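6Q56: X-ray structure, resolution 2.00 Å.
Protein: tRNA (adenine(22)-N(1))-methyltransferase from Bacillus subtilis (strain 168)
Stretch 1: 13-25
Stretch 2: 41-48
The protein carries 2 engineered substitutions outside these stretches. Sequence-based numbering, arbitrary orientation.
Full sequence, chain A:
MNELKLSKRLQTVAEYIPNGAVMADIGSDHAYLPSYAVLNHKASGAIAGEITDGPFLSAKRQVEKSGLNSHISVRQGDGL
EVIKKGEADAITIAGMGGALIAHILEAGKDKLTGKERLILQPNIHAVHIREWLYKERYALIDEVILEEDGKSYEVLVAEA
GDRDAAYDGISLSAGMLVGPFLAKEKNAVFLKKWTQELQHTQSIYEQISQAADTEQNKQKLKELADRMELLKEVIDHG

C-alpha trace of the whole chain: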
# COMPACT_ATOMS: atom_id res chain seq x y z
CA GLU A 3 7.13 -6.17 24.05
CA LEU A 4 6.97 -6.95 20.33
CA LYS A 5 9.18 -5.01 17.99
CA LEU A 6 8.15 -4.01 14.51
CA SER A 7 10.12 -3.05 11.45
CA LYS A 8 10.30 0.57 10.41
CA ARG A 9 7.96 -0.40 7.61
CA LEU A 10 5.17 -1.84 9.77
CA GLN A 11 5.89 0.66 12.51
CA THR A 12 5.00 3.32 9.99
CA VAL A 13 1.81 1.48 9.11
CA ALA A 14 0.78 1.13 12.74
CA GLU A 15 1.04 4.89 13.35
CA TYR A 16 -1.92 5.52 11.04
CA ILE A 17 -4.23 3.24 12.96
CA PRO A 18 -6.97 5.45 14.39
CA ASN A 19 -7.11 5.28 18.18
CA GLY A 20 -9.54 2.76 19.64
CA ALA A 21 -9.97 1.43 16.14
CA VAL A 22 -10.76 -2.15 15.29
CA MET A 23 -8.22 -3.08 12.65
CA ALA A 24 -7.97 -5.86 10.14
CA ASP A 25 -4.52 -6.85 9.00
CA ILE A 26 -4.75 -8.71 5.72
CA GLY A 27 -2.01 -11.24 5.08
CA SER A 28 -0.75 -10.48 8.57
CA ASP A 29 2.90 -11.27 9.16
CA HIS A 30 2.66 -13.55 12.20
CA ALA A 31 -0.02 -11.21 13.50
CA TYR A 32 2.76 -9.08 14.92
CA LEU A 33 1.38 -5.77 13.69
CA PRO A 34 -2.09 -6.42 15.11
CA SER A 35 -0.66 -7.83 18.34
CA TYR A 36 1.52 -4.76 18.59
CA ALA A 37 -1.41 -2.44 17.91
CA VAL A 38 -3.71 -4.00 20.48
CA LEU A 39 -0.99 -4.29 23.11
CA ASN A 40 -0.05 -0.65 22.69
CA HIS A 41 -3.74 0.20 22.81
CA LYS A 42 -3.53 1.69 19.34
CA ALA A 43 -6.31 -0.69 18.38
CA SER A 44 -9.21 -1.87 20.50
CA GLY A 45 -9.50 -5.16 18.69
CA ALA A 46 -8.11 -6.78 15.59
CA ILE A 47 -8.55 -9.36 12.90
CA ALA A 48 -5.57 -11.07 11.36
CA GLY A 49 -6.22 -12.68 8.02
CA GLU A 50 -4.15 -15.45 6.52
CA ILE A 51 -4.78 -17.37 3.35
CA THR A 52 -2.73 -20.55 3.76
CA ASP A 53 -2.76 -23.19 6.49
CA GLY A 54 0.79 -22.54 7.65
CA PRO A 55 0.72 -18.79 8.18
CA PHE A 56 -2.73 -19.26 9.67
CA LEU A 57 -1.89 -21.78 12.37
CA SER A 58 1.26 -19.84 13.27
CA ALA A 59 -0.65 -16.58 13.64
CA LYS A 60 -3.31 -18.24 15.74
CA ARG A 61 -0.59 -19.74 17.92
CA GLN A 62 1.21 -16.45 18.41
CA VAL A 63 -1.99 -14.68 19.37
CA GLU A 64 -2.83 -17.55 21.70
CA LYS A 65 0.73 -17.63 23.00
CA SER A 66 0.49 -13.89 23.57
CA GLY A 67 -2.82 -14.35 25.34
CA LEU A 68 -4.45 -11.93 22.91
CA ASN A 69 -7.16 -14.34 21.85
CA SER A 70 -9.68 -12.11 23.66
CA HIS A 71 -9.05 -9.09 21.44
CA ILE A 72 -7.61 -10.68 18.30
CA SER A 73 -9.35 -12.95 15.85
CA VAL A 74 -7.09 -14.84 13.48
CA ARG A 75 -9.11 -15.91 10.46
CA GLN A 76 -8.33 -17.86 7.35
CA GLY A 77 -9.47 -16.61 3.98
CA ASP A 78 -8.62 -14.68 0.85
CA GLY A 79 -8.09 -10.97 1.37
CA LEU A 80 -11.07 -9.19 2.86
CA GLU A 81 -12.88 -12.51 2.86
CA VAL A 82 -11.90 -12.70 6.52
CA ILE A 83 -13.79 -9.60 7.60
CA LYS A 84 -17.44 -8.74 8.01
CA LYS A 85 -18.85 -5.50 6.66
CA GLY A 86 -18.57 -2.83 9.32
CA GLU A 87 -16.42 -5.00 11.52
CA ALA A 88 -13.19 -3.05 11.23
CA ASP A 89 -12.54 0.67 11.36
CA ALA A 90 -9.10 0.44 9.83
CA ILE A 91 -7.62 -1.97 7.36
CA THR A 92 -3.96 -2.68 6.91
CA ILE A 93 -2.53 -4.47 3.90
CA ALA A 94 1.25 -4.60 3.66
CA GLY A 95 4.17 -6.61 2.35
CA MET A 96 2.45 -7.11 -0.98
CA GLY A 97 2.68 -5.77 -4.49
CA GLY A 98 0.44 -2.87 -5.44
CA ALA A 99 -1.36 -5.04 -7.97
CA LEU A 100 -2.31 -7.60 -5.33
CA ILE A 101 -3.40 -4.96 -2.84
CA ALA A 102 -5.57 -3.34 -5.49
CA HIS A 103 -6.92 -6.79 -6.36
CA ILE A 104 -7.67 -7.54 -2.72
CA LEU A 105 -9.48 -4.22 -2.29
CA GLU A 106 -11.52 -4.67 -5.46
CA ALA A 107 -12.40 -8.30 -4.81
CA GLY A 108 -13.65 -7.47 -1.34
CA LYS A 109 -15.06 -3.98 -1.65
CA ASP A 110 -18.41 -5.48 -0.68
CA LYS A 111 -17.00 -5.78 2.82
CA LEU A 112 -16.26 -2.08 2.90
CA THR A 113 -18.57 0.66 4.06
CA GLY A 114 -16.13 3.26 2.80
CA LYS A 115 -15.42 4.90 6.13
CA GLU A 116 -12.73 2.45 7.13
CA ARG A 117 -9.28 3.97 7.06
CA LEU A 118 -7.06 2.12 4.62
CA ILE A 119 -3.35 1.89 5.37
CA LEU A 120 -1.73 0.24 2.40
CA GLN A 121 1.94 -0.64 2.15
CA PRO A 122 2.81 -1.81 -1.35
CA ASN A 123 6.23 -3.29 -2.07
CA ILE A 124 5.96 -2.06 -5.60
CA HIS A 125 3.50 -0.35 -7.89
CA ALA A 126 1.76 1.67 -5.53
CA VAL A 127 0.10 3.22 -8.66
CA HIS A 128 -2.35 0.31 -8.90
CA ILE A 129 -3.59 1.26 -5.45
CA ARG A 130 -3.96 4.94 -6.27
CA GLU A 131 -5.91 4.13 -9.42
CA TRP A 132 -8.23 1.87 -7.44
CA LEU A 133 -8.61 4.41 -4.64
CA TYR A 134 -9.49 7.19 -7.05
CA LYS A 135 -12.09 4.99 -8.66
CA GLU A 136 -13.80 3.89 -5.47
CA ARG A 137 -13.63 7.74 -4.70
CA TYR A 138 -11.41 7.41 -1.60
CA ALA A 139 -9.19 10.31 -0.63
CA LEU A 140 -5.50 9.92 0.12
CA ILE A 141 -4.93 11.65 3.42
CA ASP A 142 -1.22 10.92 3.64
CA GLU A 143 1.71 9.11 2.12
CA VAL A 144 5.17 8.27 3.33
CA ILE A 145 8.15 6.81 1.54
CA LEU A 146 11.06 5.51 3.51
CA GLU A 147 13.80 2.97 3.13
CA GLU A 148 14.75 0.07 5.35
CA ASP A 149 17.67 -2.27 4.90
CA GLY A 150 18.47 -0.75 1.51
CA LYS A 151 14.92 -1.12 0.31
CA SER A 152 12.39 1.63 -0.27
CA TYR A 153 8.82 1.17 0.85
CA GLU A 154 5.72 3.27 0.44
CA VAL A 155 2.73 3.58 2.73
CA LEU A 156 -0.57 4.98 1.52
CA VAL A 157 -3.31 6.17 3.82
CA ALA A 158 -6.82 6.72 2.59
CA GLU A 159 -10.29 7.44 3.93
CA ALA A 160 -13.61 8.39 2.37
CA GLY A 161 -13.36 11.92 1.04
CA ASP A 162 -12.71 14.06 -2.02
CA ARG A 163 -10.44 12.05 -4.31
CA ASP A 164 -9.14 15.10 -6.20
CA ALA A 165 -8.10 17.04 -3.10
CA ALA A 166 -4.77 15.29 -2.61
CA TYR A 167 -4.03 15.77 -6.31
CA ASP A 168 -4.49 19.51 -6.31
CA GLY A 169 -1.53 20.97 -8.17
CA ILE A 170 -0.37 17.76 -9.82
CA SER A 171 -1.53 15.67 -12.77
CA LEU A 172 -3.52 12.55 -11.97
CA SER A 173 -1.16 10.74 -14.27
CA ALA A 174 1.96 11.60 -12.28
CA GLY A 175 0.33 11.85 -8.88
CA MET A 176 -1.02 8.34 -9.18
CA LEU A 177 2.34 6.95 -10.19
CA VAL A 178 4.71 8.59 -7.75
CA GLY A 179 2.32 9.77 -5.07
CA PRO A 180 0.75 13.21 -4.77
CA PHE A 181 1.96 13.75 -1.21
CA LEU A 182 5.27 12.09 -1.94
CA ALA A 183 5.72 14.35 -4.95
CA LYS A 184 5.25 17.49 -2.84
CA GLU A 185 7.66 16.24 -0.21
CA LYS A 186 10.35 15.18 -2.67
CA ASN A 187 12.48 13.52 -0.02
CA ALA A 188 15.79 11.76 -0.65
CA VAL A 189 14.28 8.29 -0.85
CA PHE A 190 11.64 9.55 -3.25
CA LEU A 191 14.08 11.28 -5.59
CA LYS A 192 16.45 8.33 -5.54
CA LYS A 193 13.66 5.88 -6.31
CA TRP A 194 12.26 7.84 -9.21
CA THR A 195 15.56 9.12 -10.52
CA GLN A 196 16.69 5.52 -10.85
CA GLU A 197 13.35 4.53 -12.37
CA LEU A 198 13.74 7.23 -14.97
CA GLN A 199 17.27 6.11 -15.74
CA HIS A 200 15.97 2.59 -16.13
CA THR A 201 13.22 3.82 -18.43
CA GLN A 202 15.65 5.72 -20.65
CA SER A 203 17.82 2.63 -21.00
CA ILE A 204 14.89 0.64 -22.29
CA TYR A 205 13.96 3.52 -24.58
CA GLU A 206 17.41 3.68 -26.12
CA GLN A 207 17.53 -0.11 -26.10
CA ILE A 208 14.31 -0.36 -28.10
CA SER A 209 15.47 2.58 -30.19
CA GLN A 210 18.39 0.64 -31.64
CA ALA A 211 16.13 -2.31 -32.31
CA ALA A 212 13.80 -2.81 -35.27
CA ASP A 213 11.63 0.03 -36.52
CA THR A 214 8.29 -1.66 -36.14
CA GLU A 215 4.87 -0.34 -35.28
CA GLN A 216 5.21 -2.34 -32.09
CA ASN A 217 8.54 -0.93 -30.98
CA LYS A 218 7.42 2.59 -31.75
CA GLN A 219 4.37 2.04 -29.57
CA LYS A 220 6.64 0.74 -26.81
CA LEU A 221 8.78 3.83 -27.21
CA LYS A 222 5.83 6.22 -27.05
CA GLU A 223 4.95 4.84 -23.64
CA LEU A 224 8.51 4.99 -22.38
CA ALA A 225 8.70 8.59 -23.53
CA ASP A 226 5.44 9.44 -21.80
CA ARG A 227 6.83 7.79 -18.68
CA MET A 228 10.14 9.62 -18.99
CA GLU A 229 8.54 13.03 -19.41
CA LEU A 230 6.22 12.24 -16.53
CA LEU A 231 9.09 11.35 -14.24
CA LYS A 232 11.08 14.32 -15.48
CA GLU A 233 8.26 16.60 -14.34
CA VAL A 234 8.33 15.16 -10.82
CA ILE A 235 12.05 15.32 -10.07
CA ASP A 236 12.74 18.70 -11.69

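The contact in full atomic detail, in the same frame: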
# COMPACT_ATOMS: atom_id res chain seq x y z
N VAL A 13 3.19 1.85 9.36
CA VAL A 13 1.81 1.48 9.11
C VAL A 13 0.97 1.63 10.37
O VAL A 13 -0.10 2.22 10.35
CB VAL A 13 1.70 0.04 8.58
CG1 VAL A 13 0.26 -0.42 8.52
CG2 VAL A 13 2.35 -0.07 7.21
N ALA A 14 1.48 1.09 11.47
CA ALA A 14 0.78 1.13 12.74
C ALA A 14 0.41 2.55 13.20
O ALA A 14 -0.63 2.75 13.78
CB ALA A 14 1.61 0.44 13.82
N GLU A 15 1.28 3.51 12.93
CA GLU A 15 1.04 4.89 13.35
C GLU A 15 -0.21 5.52 12.76
O GLU A 15 -0.69 6.52 13.28
CB GLU A 15 2.24 5.77 13.03
CG GLU A 15 3.54 5.34 13.68
CD GLU A 15 3.44 5.19 15.19
OE1 GLU A 15 2.67 5.94 15.82
OE2 GLU A 15 4.14 4.32 15.74
N TYR A 16 -0.73 4.96 11.67
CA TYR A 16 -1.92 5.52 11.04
C TYR A 16 -3.19 4.85 11.50
O TYR A 16 -4.26 5.17 11.02
CB TYR A 16 -1.82 5.46 9.53
CG TYR A 16 -0.81 6.41 8.97
CD1 TYR A 16 -1.13 7.73 8.72
CD2 TYR A 16 0.49 6.00 8.72
CE1 TYR A 16 -0.20 8.61 8.23
CE2 TYR A 16 1.42 6.87 8.23
CZ TYR A 16 1.07 8.18 7.98
OH TYR A 16 2.01 9.04 7.49
N ILE A 17 -3.07 3.92 12.44
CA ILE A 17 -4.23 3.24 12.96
C ILE A 17 -4.97 4.23 13.85
O ILE A 17 -4.40 4.75 14.80
CB ILE A 17 -3.86 2.01 13.77
CG1 ILE A 17 -3.20 0.97 12.87
CG2 ILE A 17 -5.09 1.41 14.42
CD1 ILE A 17 -2.60 -0.18 13.63
N PRO A 18 -6.23 4.50 13.55
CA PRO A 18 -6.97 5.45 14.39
C PRO A 18 -7.11 4.90 15.80
O PRO A 18 -7.33 3.71 15.97
CB PRO A 18 -8.33 5.54 13.70
CG PRO A 18 -8.15 4.92 12.36
CD PRO A 18 -7.09 3.89 12.55
N ASN A 19 -6.99 5.75 16.81
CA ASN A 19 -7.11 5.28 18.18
C ASN A 19 -8.43 4.55 18.42
O ASN A 19 -9.44 4.87 17.82
CB ASN A 19 -7.01 6.45 19.15
CG ASN A 19 -5.86 7.37 18.82
OD1 ASN A 19 -4.92 6.98 18.14
ND2 ASN A 19 -5.93 8.60 19.30
N GLY A 20 -8.38 3.55 19.30
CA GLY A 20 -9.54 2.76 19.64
C GLY A 20 -10.15 2.04 18.46
O GLY A 20 -11.22 1.45 18.55
N ALA A 21 -9.46 2.07 17.33
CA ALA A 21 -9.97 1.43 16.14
C ALA A 21 -9.88 -0.09 16.17
O ALA A 21 -9.03 -0.66 16.83
CB ALA A 21 -9.22 1.95 14.92
N VAL A 22 -10.77 -0.72 15.44
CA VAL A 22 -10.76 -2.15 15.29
C VAL A 22 -10.10 -2.28 13.93
O VAL A 22 -10.60 -1.76 12.95
CB VAL A 22 -12.15 -2.77 15.26
CG1 VAL A 22 -12.06 -4.23 14.86
CG2 VAL A 22 -12.82 -2.63 16.60
N MET A 23 -8.96 -2.95 13.89
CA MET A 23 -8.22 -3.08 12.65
C MET A 23 -8.19 -4.49 12.12
O MET A 23 -8.25 -5.45 12.87
CB MET A 23 -6.78 -2.66 12.88
CG MET A 23 -6.19 -3.33 14.10
SD MET A 23 -4.40 -3.37 14.10
CE MET A 23 -4.12 -4.03 12.46
N ALA A 24 -8.07 -4.59 10.81
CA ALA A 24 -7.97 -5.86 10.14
C ALA A 24 -6.68 -5.83 9.36
O ALA A 24 -6.49 -4.99 8.50
CB ALA A 24 -9.15 -6.10 9.23
N ASP A 25 -5.79 -6.75 9.67
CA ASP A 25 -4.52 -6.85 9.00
C ASP A 25 -4.61 -8.02 8.04
O ASP A 25 -4.66 -9.17 8.44
CB ASP A 25 -3.39 -7.06 10.00
CG ASP A 25 -2.02 -6.96 9.36
OD1 ASP A 25 -1.92 -6.40 8.26
OD2 ASP A 25 -1.05 -7.42 9.98
N HIS A 41 -2.45 -0.46 22.76
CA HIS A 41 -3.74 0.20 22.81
C HIS A 41 -4.03 1.11 21.63
O HIS A 41 -4.91 1.96 21.69
CB HIS A 41 -3.87 0.95 24.13
CG HIS A 41 -3.32 0.18 25.28
ND1 HIS A 41 -2.15 0.54 25.93
CD2 HIS A 41 -3.74 -0.95 25.88
CE1 HIS A 41 -1.89 -0.34 26.88
NE2 HIS A 41 -2.85 -1.25 26.87
N LYS A 42 -3.31 0.91 20.54
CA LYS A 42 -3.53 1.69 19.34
C LYS A 42 -4.82 1.20 18.72
O LYS A 42 -5.55 1.96 18.10
CB LYS A 42 -2.38 1.50 18.36
CG LYS A 42 -1.06 2.11 18.83
CD LYS A 42 -0.08 2.25 17.68
CE LYS A 42 -0.70 3.03 16.53
NZ LYS A 42 -1.16 4.39 16.92
N ALA A 43 -5.10 -0.08 18.90
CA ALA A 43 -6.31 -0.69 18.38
C ALA A 43 -7.06 -1.33 19.52
O ALA A 43 -6.46 -1.83 20.46
CB ALA A 43 -5.97 -1.72 17.32
N SER A 44 -8.38 -1.30 19.45
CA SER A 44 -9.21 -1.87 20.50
C SER A 44 -9.34 -3.37 20.31
O SER A 44 -9.38 -4.13 21.27
CB SER A 44 -10.60 -1.23 20.50
OG SER A 44 -11.22 -1.37 19.24
N GLY A 45 -9.40 -3.76 19.06
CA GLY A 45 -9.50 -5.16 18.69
C GLY A 45 -8.91 -5.33 17.31
O GLY A 45 -8.65 -4.34 16.63
N ALA A 46 -8.69 -6.56 16.89
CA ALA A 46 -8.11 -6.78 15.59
C ALA A 46 -8.44 -8.12 14.99
O ALA A 46 -8.78 -9.07 15.68
CB ALA A 46 -6.61 -6.62 15.68
N ILE A 47 -8.33 -8.17 13.68
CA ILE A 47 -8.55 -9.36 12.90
C ILE A 47 -7.30 -9.55 12.08
O ILE A 47 -6.82 -8.62 11.45
CB ILE A 47 -9.74 -9.20 11.95
CG1 ILE A 47 -11.01 -8.86 12.73
CG2 ILE A 47 -9.93 -10.46 11.14
CD1 ILE A 47 -12.19 -8.56 11.85
N ALA A 48 -6.76 -10.76 12.11
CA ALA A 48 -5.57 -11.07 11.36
C ALA A 48 -5.93 -12.14 10.36
O ALA A 48 -6.26 -13.25 10.73
CB ALA A 48 -4.47 -11.56 12.29

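The contact between these two stretches is a parallel pairing of neighbouring β-strands, zipped by backbone hydrogen bonds and lined by apolar side chains, alanines set against M23 and I47, with a lysine lying across the loop at its entrance. The strand axes approach to 4.6 Å and their directions differ by 11°, so both chains run the same way.

Parallel strands illustrate a general rule: a residue on one strand bonds to two residues flanking its partner on the other. Here M23 is that residue. Its N donates to G45 O (3.1 Å) and its O accepts from I47 N (2.8 Å), so that M23 straddles A46. The ladder then continues from I47, whose O accepts from D25 N at 2.8 Å. Between these rungs, CA-H...O contacts add weaker polar support, with A46 CA 3.0 Å from M23 O and A24 CA 3.3 Å from I47 O.

Where the second chain turns a corner at S44, a side-chain hydrogen bond joins the backbone ones. S44 N donates to A21 O (2.8 Å), while its side chain, in the p rotamer, brings OG to 2.9 Å from G20 O as a hydrogen-bond donor. Backbone and hydroxyl of one residue thus hold successive carbonyls of the first stretch.

Alternation of side chains sorts the apolar contacts by face. On the face carrying M23, the M23 side chain lies against both methyls, with M23 CG 3.6 Å from A43 CB and 3.7 Å from A46 CB. On the other face, A24 CB meets I47 CB at 4.2 Å.

Before the strands, K42 has the largest area covered by the opposing stretch. Its aliphatic portion passes I17, with CE 4.3 Å from I17 CB, and carries NZ to 4.3 Å from E15 OE1, a favourable proximity of opposite charges beyond salt-bridge range.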